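Local coordinates for mannan endo-1,4-beta-mannosidase (PDB 4OOU), which hydrolyses the beta-1,4-linked backbones of mannans, with high activity toward locust bean gum and activity toward konjac and beta-1,4-mannan, at residues Gly56-Asn61 against Leu113-Asp118; Asn193-Thr198 against Asp260-Gly265; Gln248-Ser251 against Arg255-Tyr258. All coordinates share one frame; numbering follows the deposited sequence.

Contact 1 of 3, residues Gly56-Asn61 against Leu113-Asp118; sequences GQYASN and LSDLLD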
ATOM      1  N   GLY A  56      10.940  20.978   3.544  1.00 41.37           N
ATOM      2  CA  GLY A  56      12.216  20.925   2.884  1.00 40.41           C
ATOM      3  C   GLY A  56      13.087  19.753   3.232  1.00 39.15           C
ATOM      4  O   GLY A  56      14.303  19.865   3.126  1.00 42.15           O
ATOM      5  N   GLN A  57      12.490  18.630   3.627  1.00 39.10           N
ATOM      6  CA  GLN A  57      13.284  17.482   4.140  1.00 39.44           C
ATOM      7  C   GLN A  57      13.726  16.553   3.023  1.00 37.28           C
ATOM      8  O   GLN A  57      14.565  15.686   3.213  1.00 36.43           O
ATOM      9  CB  GLN A  57      12.492  16.678   5.191  1.00 36.74           C
ATOM     10  CG  GLN A  57      12.143  17.451   6.452  1.00 34.73           C
ATOM     11  CD  GLN A  57      13.346  17.890   7.248  1.00 34.02           C
ATOM     12  OE1 GLN A  57      14.389  17.224   7.271  1.00 34.47           O
ATOM     13  NE2 GLN A  57      13.206  19.011   7.935  1.00 32.56           N
ATOM     14  N   TYR A  58      13.146  16.747   1.850  1.00 41.18           N
ATOM     15  CA  TYR A  58      13.442  15.919   0.696  1.00 40.69           C
ATOM     16  C   TYR A  58      14.829  16.171   0.136  1.00 40.18           C
ATOM     17  O   TYR A  58      15.413  15.264  -0.474  1.00 46.08           O
ATOM     18  CB  TYR A  58      12.397  16.182  -0.358  1.00 41.43           C
ATOM     19  CG  TYR A  58      12.495  15.356  -1.613  1.00 43.43           C
ATOM     20  CD1 TYR A  58      11.963  14.079  -1.672  1.00 45.19           C
ATOM     21  CD2 TYR A  58      13.062  15.863  -2.759  1.00 42.09           C
ATOM     22  CE1 TYR A  58      12.015  13.327  -2.838  1.00 41.78           C
ATOM     23  CE2 TYR A  58      13.121  15.111  -3.915  1.00 42.92           C
ATOM     24  CZ  TYR A  58      12.592  13.842  -3.952  1.00 41.48           C
ATOM     25  OH  TYR A  58      12.634  13.089  -5.115  1.00 42.73           O
ATOM     26  N   ALA A  59      15.355  17.382   0.322  1.00 38.07           N
ATOM     27  CA  ALA A  59      16.742  17.697  -0.102  1.00 38.87           C
ATOM     28  C   ALA A  59      17.761  16.770   0.559  1.00 38.95           C
ATOM     29  O   ALA A  59      18.816  16.499   0.004  1.00 41.38           O
ATOM     30  CB  ALA A  59      17.101  19.154   0.178  1.00 36.08           C
ATOM     31  N   SER A  60      17.430  16.267   1.736  1.00 40.29           N
ATOM     32  CA  SER A  60      18.342  15.400   2.465  1.00 42.20           C
ATOM     33  C   SER A  60      18.090  13.954   2.107  1.00 42.36           C
ATOM     34  O   SER A  60      18.998  13.162   1.823  1.00 41.61           O
ATOM     35  CB  SER A  60      18.090  15.576   3.950  1.00 44.69           C
ATOM     36  OG  SER A  60      18.688  14.504   4.635  1.00 50.00           O
ATOM     37  N   ASN A  61      16.812  13.620   2.115  1.00 42.57           N
ATOM     38  CA  ASN A  61      16.352  12.248   1.920  1.00 41.31           C
ATOM     39  C   ASN A  61      16.369  11.757   0.449  1.00 40.72           C
ATOM     40  O   ASN A  61      16.774  10.628   0.183  1.00 41.95           O
ATOM     41  CB  ASN A  61      14.950  12.116   2.579  1.00 38.32           C
ATOM     42  CG  ASN A  61      15.018  12.199   4.102  1.00 33.38           C
ATOM     43  OD1 ASN A  61      15.717  11.431   4.715  1.00 29.88           O
ATOM     44  ND2 ASN A  61      14.316  13.136   4.700  1.00 32.93           N
ATOM     45  N   LEU A 113       7.156  15.106  -3.708  1.00 35.38           N
ATOM     46  CA  LEU A 113       6.619  13.901  -4.334  1.00 37.73           C
ATOM     47  C   LEU A 113       6.770  13.958  -5.888  1.00 36.77           C
ATOM     48  O   LEU A 113       7.241  13.001  -6.534  1.00 36.27           O
ATOM     49  CB  LEU A 113       5.162  13.659  -3.890  1.00 38.36           C
ATOM     50  CG  LEU A 113       4.953  13.362  -2.375  1.00 40.14           C
ATOM     51  CD1 LEU A 113       3.501  13.563  -1.964  1.00 42.07           C
ATOM     52  CD2 LEU A 113       5.390  11.979  -1.909  1.00 37.61           C
ATOM     53  N   SER A 114       6.369  15.085  -6.470  1.00 38.82           N
ATOM     54  CA  SER A 114       6.472  15.347  -7.930  1.00 34.27           C
ATOM     55  C   SER A 114       7.891  14.974  -8.382  1.00 32.92           C
ATOM     56  O   SER A 114       8.076  14.164  -9.289  1.00 31.56           O
ATOM     57  CB  SER A 114       6.139  16.833  -8.182  1.00 35.86           C
ATOM     58  OG  SER A 114       5.490  17.094  -9.423  1.00 35.79           O
ATOM     59  N   ASP A 115       8.905  15.492  -7.690  1.00 32.54           N
ATOM     60  CA  ASP A 115      10.288  15.169  -8.057  1.00 34.87           C
ATOM     61  C   ASP A 115      10.544  13.665  -8.088  1.00 35.41           C
ATOM     62  O   ASP A 115      11.133  13.130  -9.034  1.00 33.81           O
ATOM     63  CB  ASP A 115      11.295  15.809  -7.093  1.00 34.74           C
ATOM     64  CG  ASP A 115      12.733  15.742  -7.615  1.00 34.81           C
ATOM     65  OD1 ASP A 115      13.124  16.576  -8.443  1.00 34.12           O
ATOM     66  OD2 ASP A 115      13.480  14.854  -7.193  1.00 36.00           O
ATOM     67  N   LEU A 116      10.113  12.991  -7.032  1.00 39.04           N
ATOM     68  CA  LEU A 116      10.474  11.590  -6.847  1.00 37.51           C
ATOM     69  C   LEU A 116       9.771  10.795  -7.901  1.00 37.06           C
ATOM     70  O   LEU A 116      10.361   9.862  -8.446  1.00 35.15           O
ATOM     71  CB  LEU A 116      10.116  11.064  -5.449  1.00 36.94           C
ATOM     72  CG  LEU A 116      10.684   9.664  -5.115  1.00 39.21           C
ATOM     73  CD1 LEU A 116      12.207   9.520  -5.203  1.00 39.58           C
ATOM     74  CD2 LEU A 116      10.249   9.238  -3.731  1.00 41.48           C
ATOM     75  N   LEU A 117       8.522  11.180  -8.206  1.00 36.76           N
ATOM     76  CA  LEU A 117       7.743  10.473  -9.198  1.00 36.33           C
ATOM     77  C   LEU A 117       8.346  10.618 -10.614  1.00 40.38           C
ATOM     78  O   LEU A 117       8.380   9.645 -11.391  1.00 40.85           O
ATOM     79  CB  LEU A 117       6.287  10.924  -9.150  1.00 36.70           C
ATOM     80  CG  LEU A 117       5.537  10.370  -7.940  1.00 35.86           C
ATOM     81  CD1 LEU A 117       4.241  11.102  -7.611  1.00 34.90           C
ATOM     82  CD2 LEU A 117       5.209   8.910  -8.179  1.00 37.73           C
ATOM     83  N   ASP A 118       8.835  11.819 -10.928  1.00 40.82           N
ATOM     84  CA  ASP A 118       9.487  12.089 -12.214  1.00 41.60           C
ATOM     85  C   ASP A 118      10.760  11.232 -12.350  1.00 42.21           C
ATOM     86  O   ASP A 118      11.123  10.819 -13.455  1.00 37.88           O
ATOM     87  CB  ASP A 118       9.869  13.595 -12.343  1.00 42.89           C
ATOM     88  CG  ASP A 118       8.657  14.533 -12.472  1.00 42.88           C
ATOM     89  OD1 ASP A 118       7.513  14.070 -12.513  1.00 44.29           O
ATOM     90  OD2 ASP A 118       8.848  15.758 -12.545  1.00 41.51           O
TER
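Two consecutive outer helices of the (beta/alpha)8 barrel, 58-74 and 109-122, meet where Tyr58 reaches across to Asp115 and Leu116. With CG anti to the backbone N (chi1 -177°), the phenol leaves the N-terminal part of its helix and points at the middle of the other. Its hydroxyl end does most of the touching. Tyr58 OH donates to Asp115 OD2 at 2.9 Å, on the anti lone pair, the one turned away from the second carboxylate oxygen. OD2 lies at the ring edge and close to the ring plane, yet the carboxylate itself stands 76° from the ring. Leu116 CB lies 3.2 Å from Tyr58 OH and makes the apolar contact with Tyr58 CE1 at 3.9 Å, oblique to the ring. Leu116 also packs on Leu65 of helix 58-74 and on Phe53 of a loop. Asp115 OD2 has a second partner, a salt bridge from Lys66 of the same helix as Tyr58, so one helix supplies both its phenol and its ammonium. Such a pairing would be expected to keep Asp115 ionised, while the carboxylate gives the buried tyrosine hydroxyl an acceptor.

Contact 2 of 3, residues Asn193-Thr198 against Asp260-Gly265; sequences NSCYDT and DSCLTG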
ATOM      1  N   ASN A 193     -23.575  -6.682  12.144  1.00 68.33           N
ATOM      2  CA  ASN A 193     -23.046  -6.549  10.776  1.00 61.41           C
ATOM      3  C   ASN A 193     -21.598  -7.036  10.707  1.00 57.43           C
ATOM      4  O   ASN A 193     -20.732  -6.496  11.393  1.00 59.52           O
ATOM      5  CB  ASN A 193     -23.116  -5.072  10.361  1.00 59.08           C
ATOM      6  CG  ASN A 193     -22.639  -4.817   8.936  1.00 55.00           C
ATOM      7  OD1 ASN A 193     -22.841  -3.720   8.416  1.00 53.24           O
ATOM      8  ND2 ASN A 193     -21.990  -5.798   8.314  1.00 47.62           N
ATOM      9  N   SER A 194     -21.339  -8.036   9.867  1.00 55.19           N
ATOM     10  CA  SER A 194     -20.091  -8.798   9.938  1.00 54.39           C
ATOM     11  C   SER A 194     -18.882  -8.137   9.247  1.00 54.78           C
ATOM     12  O   SER A 194     -17.741  -8.554   9.493  1.00 50.94           O
ATOM     13  CB  SER A 194     -20.305 -10.209   9.411  1.00 54.92           C
ATOM     14  OG  SER A 194     -20.422 -10.193   8.009  1.00 54.28           O
ATOM     15  N   CYS A 195     -19.133  -7.139   8.390  1.00 46.24           N
ATOM     16  CA  CYS A 195     -18.142  -6.103   8.101  1.00 45.94           C
ATOM     17  C   CYS A 195     -17.488  -5.443   9.324  1.00 47.04           C
ATOM     18  O   CYS A 195     -16.357  -4.945   9.194  1.00 48.17           O
ATOM     19  CB  CYS A 195     -18.734  -4.938   7.305  1.00 45.07           C
ATOM     20  SG  CYS A 195     -19.349  -5.366   5.681  1.00 46.37           S
ATOM     21  N   TYR A 196     -18.199  -5.359  10.456  1.00 44.12           N
ATOM     22  CA  TYR A 196     -17.661  -4.722  11.675  1.00 42.88           C
ATOM     23  C   TYR A 196     -17.271  -5.735  12.783  1.00 47.00           C
ATOM     24  O   TYR A 196     -16.497  -5.404  13.670  1.00 49.43           O
ATOM     25  CB  TYR A 196     -18.622  -3.633  12.208  1.00 42.45           C
ATOM     26  CG  TYR A 196     -19.142  -2.642  11.158  1.00 41.54           C
ATOM     27  CD1 TYR A 196     -18.332  -2.222  10.092  1.00 43.36           C
ATOM     28  CD2 TYR A 196     -20.457  -2.136  11.217  1.00 44.22           C
ATOM     29  CE1 TYR A 196     -18.817  -1.338   9.119  1.00 46.16           C
ATOM     30  CE2 TYR A 196     -20.944  -1.241  10.260  1.00 43.10           C
ATOM     31  CZ  TYR A 196     -20.117  -0.843   9.209  1.00 46.72           C
ATOM     32  OH  TYR A 196     -20.550   0.043   8.238  1.00 52.58           O
ATOM     33  N   ASP A 197     -17.771  -6.969  12.738  1.00 46.08           N
ATOM     34  CA  ASP A 197     -17.460  -7.924  13.814  1.00 47.78           C
ATOM     35  C   ASP A 197     -16.016  -8.386  13.706  1.00 44.25           C
ATOM     36  O   ASP A 197     -15.633  -8.915  12.675  1.00 43.02           O
ATOM     37  CB  ASP A 197     -18.391  -9.145  13.763  1.00 49.18           C
ATOM     38  CG  ASP A 197     -18.165 -10.110  14.930  1.00 50.61           C
ATOM     39  OD1 ASP A 197     -17.143 -10.836  14.952  1.00 41.38           O
ATOM     40  OD2 ASP A 197     -19.029 -10.149  15.828  1.00 57.08           O
ATOM     41  N   THR A 198     -15.232  -8.209  14.763  1.00 39.55           N
ATOM     42  CA  THR A 198     -13.803  -8.534  14.730  1.00 40.21           C
ATOM     43  C   THR A 198     -13.401  -9.320  15.990  1.00 44.95           C
ATOM     44  O   THR A 198     -12.265  -9.245  16.500  1.00 44.67           O
ATOM     45  CB  THR A 198     -12.941  -7.248  14.576  1.00 39.17           C
ATOM     46  OG1 THR A 198     -13.144  -6.322  15.658  1.00 34.06           O
ATOM     47  CG2 THR A 198     -13.264  -6.511  13.265  1.00 41.18           C
ATOM     48  N   ASP A 260     -15.959  -3.917  -1.544  1.00 38.09           N
ATOM     49  CA  ASP A 260     -16.863  -2.811  -1.895  1.00 37.60           C
ATOM     50  C   ASP A 260     -18.042  -2.678  -0.903  1.00 37.40           C
ATOM     51  O   ASP A 260     -18.126  -1.662  -0.208  1.00 38.83           O
ATOM     52  CB  ASP A 260     -17.397  -2.968  -3.325  1.00 36.53           C
ATOM     53  CG  ASP A 260     -16.318  -2.786  -4.398  1.00 38.75           C
ATOM     54  OD1 ASP A 260     -15.096  -3.043  -4.167  1.00 36.92           O
ATOM     55  OD2 ASP A 260     -16.720  -2.393  -5.514  1.00 40.71           O
ATOM     56  N   SER A 261     -18.928  -3.681  -0.808  1.00 37.86           N
ATOM     57  CA  SER A 261     -20.132  -3.583   0.084  1.00 41.20           C
ATOM     58  C   SER A 261     -19.802  -2.958   1.465  1.00 44.15           C
ATOM     59  O   SER A 261     -20.435  -1.966   1.879  1.00 46.09           O
ATOM     60  CB  SER A 261     -20.916  -4.931   0.232  1.00 38.22           C
ATOM     61  OG  SER A 261     -20.387  -5.810   1.221  1.00 36.58           O
ATOM     62  N   CYS A 262     -18.777  -3.494   2.123  1.00 42.93           N
ATOM     63  CA  CYS A 262     -18.398  -3.066   3.466  1.00 46.52           C
ATOM     64  C   CYS A 262     -17.942  -1.602   3.589  1.00 45.45           C
ATOM     65  O   CYS A 262     -18.308  -0.926   4.554  1.00 53.52           O
ATOM     66  CB  CYS A 262     -17.259  -3.944   4.007  1.00 48.19           C
ATOM     67  SG  CYS A 262     -17.712  -5.605   4.466  1.00 47.58           S
ATOM     68  N   LEU A 263     -17.082  -1.155   2.680  1.00 41.02           N
ATOM     69  CA  LEU A 263     -16.566   0.209   2.724  1.00 41.18           C
ATOM     70  C   LEU A 263     -17.686   1.175   2.461  1.00 41.34           C
ATOM     71  O   LEU A 263     -17.854   2.187   3.179  1.00 40.74           O
ATOM     72  CB  LEU A 263     -15.507   0.464   1.645  1.00 39.79           C
ATOM     73  CG  LEU A 263     -14.143  -0.187   1.793  1.00 41.12           C
ATOM     74  CD1 LEU A 263     -13.242   0.257   0.643  1.00 44.14           C
ATOM     75  CD2 LEU A 263     -13.526   0.102   3.149  1.00 39.53           C
ATOM     76  N   THR A 264     -18.413   0.859   1.396  1.00 41.28           N
ATOM     77  CA  THR A 264     -19.492   1.694   0.891  1.00 44.68           C
ATOM     78  C   THR A 264     -20.611   1.837   1.962  1.00 46.17           C
ATOM     79  O   THR A 264     -21.083   2.937   2.247  1.00 47.56           O
ATOM     80  CB  THR A 264     -19.911   1.133  -0.500  1.00 46.25           C
ATOM     81  OG1 THR A 264     -19.594   2.111  -1.507  1.00 50.72           O
ATOM     82  CG2 THR A 264     -21.363   0.634  -0.576  1.00 45.49           C
ATOM     83  N   GLY A 265     -20.956   0.728   2.611  1.00 50.68           N
ATOM     84  CA  GLY A 265     -21.840   0.739   3.773  1.00 51.34           C
ATOM     85  C   GLY A 265     -21.294   1.328   5.065  1.00 49.19           C
ATOM     86  O   GLY A 265     -22.020   1.431   6.029  1.00 55.02           O
TER
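Cys195 and Cys262 are joined by a disulfide, SG to SG 2.1 Å, and this covalent link is the heart of the contact. Its central torsion is -81°, a left-handed bridge close to the relaxed right angle. In both cysteines SG lies anti to the carbonyl carbon and beside the backbone N (chi1 -63° and -72°), and the two residues come together with Cys195 CB 3.7 Å from Cys262 CB. Beside the bridge runs a second approach: the end of Tyr196 swings toward the helix and sets its OH 3.0 Å from Gly265 O. That oxygen sits at the ring edge, near its plane, but the angle is too poor for a hydrogen bond, so the pair is a close polar approach and no more.

What the bridge joins is a loop and a helix from successive beta-alpha units of the barrel. Residues 193-198 belong to the long loop between strand 179-180 and helix 215-232, which also carries the substrate-binding residues Gln187, Gln204 and Trp208; the side chain of Tyr196 lies about 10 Å from that of Gln187. Residues 260-265 form most of the short helix 260-267, which follows strand 238-241.

Each half is shaped locally. A beta turn, closed by Tyr196 N to Asn193 O at 2.9 Å, places Cys195 at its third position. Across from it, Gly265 N to Ser261 O at 2.8 Å is a regular helical bond spanning Cys262. Helix 215-232 underlies both sides, with Tyr196 packing on Lys216 and Leu219, and Leu263 on Leu219 and Ile222. Farther out, Thr198 is tied to Gly189, and Asp260 forms a salt bridge with Lys306.

Contact 3 of 3, residues Gln248-Ser251 against Arg255-Tyr258; sequences QTDS and RNHY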
ATOM      1  N   GLN A 248      -8.677 -10.110   4.586  1.00 40.61           N
ATOM      2  CA  GLN A 248      -8.937  -9.775   3.182  1.00 41.52           C
ATOM      3  C   GLN A 248      -9.326 -10.988   2.332  1.00 40.61           C
ATOM      4  O   GLN A 248      -9.197 -10.987   1.098  1.00 36.78           O
ATOM      5  CB  GLN A 248      -7.777  -8.958   2.571  1.00 42.64           C
ATOM      6  CG  GLN A 248      -7.906  -7.454   2.840  1.00 41.18           C
ATOM      7  CD  GLN A 248      -6.908  -6.615   2.075  1.00 41.57           C
ATOM      8  OE1 GLN A 248      -6.568  -6.924   0.936  1.00 43.61           O
ATOM      9  NE2 GLN A 248      -6.436  -5.538   2.694  1.00 41.25           N
ATOM     10  N   THR A 249      -9.871 -11.999   2.997  1.00 39.55           N
ATOM     11  CA  THR A 249     -10.520 -13.099   2.299  1.00 37.25           C
ATOM     12  C   THR A 249     -11.776 -13.529   3.050  1.00 42.50           C
ATOM     13  O   THR A 249     -11.806 -13.524   4.295  1.00 44.53           O
ATOM     14  CB  THR A 249      -9.562 -14.281   2.182  1.00 34.26           C
ATOM     15  OG1 THR A 249     -10.126 -15.282   1.311  1.00 31.57           O
ATOM     16  CG2 THR A 249      -9.246 -14.844   3.584  1.00 33.57           C
ATOM     17  N   ASP A 250     -12.814 -13.916   2.316  1.00 44.80           N
ATOM     18  CA  ASP A 250     -13.954 -14.578   2.972  1.00 46.48           C
ATOM     19  C   ASP A 250     -13.739 -16.085   3.105  1.00 41.97           C
ATOM     20  O   ASP A 250     -14.494 -16.779   3.803  1.00 44.96           O
ATOM     21  CB  ASP A 250     -15.259 -14.235   2.269  1.00 45.29           C
ATOM     22  CG  ASP A 250     -15.664 -12.837   2.549  1.00 46.22           C
ATOM     23  OD1 ASP A 250     -15.749 -12.494   3.740  1.00 47.64           O
ATOM     24  OD2 ASP A 250     -15.840 -12.057   1.600  1.00 52.59           O
ATOM     25  N   SER A 251     -12.675 -16.581   2.492  1.00 39.11           N
ATOM     26  CA  SER A 251     -12.330 -17.998   2.613  1.00 41.78           C
ATOM     27  C   SER A 251     -11.973 -18.411   4.068  1.00 37.61           C
ATOM     28  O   SER A 251     -11.898 -17.570   4.978  1.00 35.17           O
ATOM     29  CB  SER A 251     -11.206 -18.333   1.633  1.00 40.51           C
ATOM     30  OG  SER A 251     -11.660 -18.149   0.301  1.00 41.67           O
ATOM     31  N   ARG A 255     -12.702 -13.200   7.307  1.00 40.80           N
ATOM     32  CA  ARG A 255     -13.578 -12.170   6.781  1.00 45.14           C
ATOM     33  C   ARG A 255     -12.806 -11.183   5.926  1.00 42.72           C
ATOM     34  O   ARG A 255     -11.744 -10.731   6.316  1.00 44.62           O
ATOM     35  CB  ARG A 255     -14.226 -11.443   7.954  1.00 51.50           C
ATOM     36  CG  ARG A 255     -15.186 -10.319   7.582  1.00 56.83           C
ATOM     37  CD  ARG A 255     -16.514 -10.825   7.043  1.00 62.51           C
ATOM     38  NE  ARG A 255     -17.076 -11.910   7.855  1.00 65.25           N
ATOM     39  CZ  ARG A 255     -17.420 -13.115   7.395  1.00 66.77           C
ATOM     40  NH1 ARG A 255     -17.281 -13.433   6.105  1.00 60.97           N
ATOM     41  NH2 ARG A 255     -17.912 -14.016   8.244  1.00 70.04           N
ATOM     42  N   ASN A 256     -13.335 -10.862   4.755  1.00 44.45           N
ATOM     43  CA  ASN A 256     -12.803  -9.775   3.927  1.00 46.76           C
ATOM     44  C   ASN A 256     -13.480  -8.487   4.380  1.00 46.81           C
ATOM     45  O   ASN A 256     -14.601  -8.197   3.971  1.00 50.49           O
ATOM     46  CB  ASN A 256     -13.089 -10.047   2.439  1.00 49.36           C
ATOM     47  CG  ASN A 256     -12.542  -8.967   1.504  1.00 52.68           C
ATOM     48  OD1 ASN A 256     -11.980  -7.937   1.925  1.00 54.32           O
ATOM     49  ND2 ASN A 256     -12.719  -9.199   0.205  1.00 50.73           N
ATOM     50  N   HIS A 257     -12.792  -7.703   5.208  1.00 43.38           N
ATOM     51  CA  HIS A 257     -13.383  -6.492   5.746  1.00 41.70           C
ATOM     52  C   HIS A 257     -13.369  -5.299   4.827  1.00 38.99           C
ATOM     53  O   HIS A 257     -13.904  -4.272   5.210  1.00 40.08           O
ATOM     54  CB  HIS A 257     -12.698  -6.080   7.048  1.00 41.99           C
ATOM     55  CG  HIS A 257     -13.155  -6.861   8.223  1.00 43.28           C
ATOM     56  ND1 HIS A 257     -12.532  -8.018   8.632  1.00 42.18           N
ATOM     57  CD2 HIS A 257     -14.189  -6.665   9.071  1.00 46.42           C
ATOM     58  CE1 HIS A 257     -13.154  -8.499   9.694  1.00 43.87           C
ATOM     59  NE2 HIS A 257     -14.170  -7.699   9.980  1.00 46.09           N
ATOM     60  N   TYR A 258     -12.782  -5.418   3.635  1.00 38.34           N
ATOM     61  CA  TYR A 258     -12.560  -4.255   2.768  1.00 36.59           C
ATOM     62  C   TYR A 258     -13.183  -4.386   1.369  1.00 39.50           C
ATOM     63  O   TYR A 258     -12.881  -3.588   0.471  1.00 40.72           O
ATOM     64  CB  TYR A 258     -11.060  -3.947   2.689  1.00 32.25           C
ATOM     65  CG  TYR A 258     -10.384  -3.795   4.060  1.00 29.41           C
ATOM     66  CD1 TYR A 258      -9.884  -4.883   4.724  1.00 28.21           C
ATOM     67  CD2 TYR A 258     -10.244  -2.565   4.665  1.00 29.46           C
ATOM     68  CE1 TYR A 258      -9.261  -4.758   5.946  1.00 28.71           C
ATOM     69  CE2 TYR A 258      -9.628  -2.431   5.890  1.00 29.01           C
ATOM     70  CZ  TYR A 258      -9.134  -3.540   6.531  1.00 28.45           C
ATOM     71  OH  TYR A 258      -8.512  -3.448   7.771  1.00 27.48           O
TER
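Arg255 curls back to meet Asp250, and its side chain can be followed outward. CB leaves the backbone away from residues 248-251; CG lies over one face of the His257 ring, 3.4 Å above its plane and offset toward the rim. Bends at chi2 (74°) and chi3 then reverse the course, bringing CD within 3.8 Å of Asp250 OD1 and letting NH1 form a salt bridge with that oxygen at 3.0 Å. Asp250 OD1 lies near the guanidinium plane, and NH1 meets it on its anti side but 35° out of the carboxylate plane. From the opposite face of the carboxylate, Asn256 N donates to the same OD1 at 3.1 Å in an almost straight bond, while OD2 pairs with Lys259. With an alanine at Asp250, the guanidinium of Arg255 would probably lose the charge that holds its curl, and Asn256 N its acceptor. Asn256 in turn closes an Asx turn, its OD1 accepting from Tyr258 N at 3.1 Å. Beyond it Gln248 CG rests 3.8 Å from Tyr258 CD1, the chains crossing at about a right angle. This loop, between strand 238-241 and helix 260-267, is wedged between secondary structures: Gln248 packs on Tyr277 and Met279 of strand 277-281 and bonds to Gln278 N, whereas Tyr258, its hydroxyl bonded to Glu183, lies against Met215 and Leu219 of helix 215-232.

From the N terminus, contact 1 comes first: it closes a loop of 51 residues holding strand 79-86 and fastens one outer helix of the barrel to the next. It is finished before the others begin and stands on the far side of the chain's centre, about 22 Å from either at nearest atoms. Contact 2 then closes a 61-residue loop that includes helix 215-232 and strand 238-241. Contact 3 is nested inside it, bringing together two segments separated by just three residues. These two touch, their centres about 10 Å apart: Asp197 O lies 3.3 Å from His257 NE2, a probable hydrogen bond, linking the loops that follow strands 179-180 and 238-241.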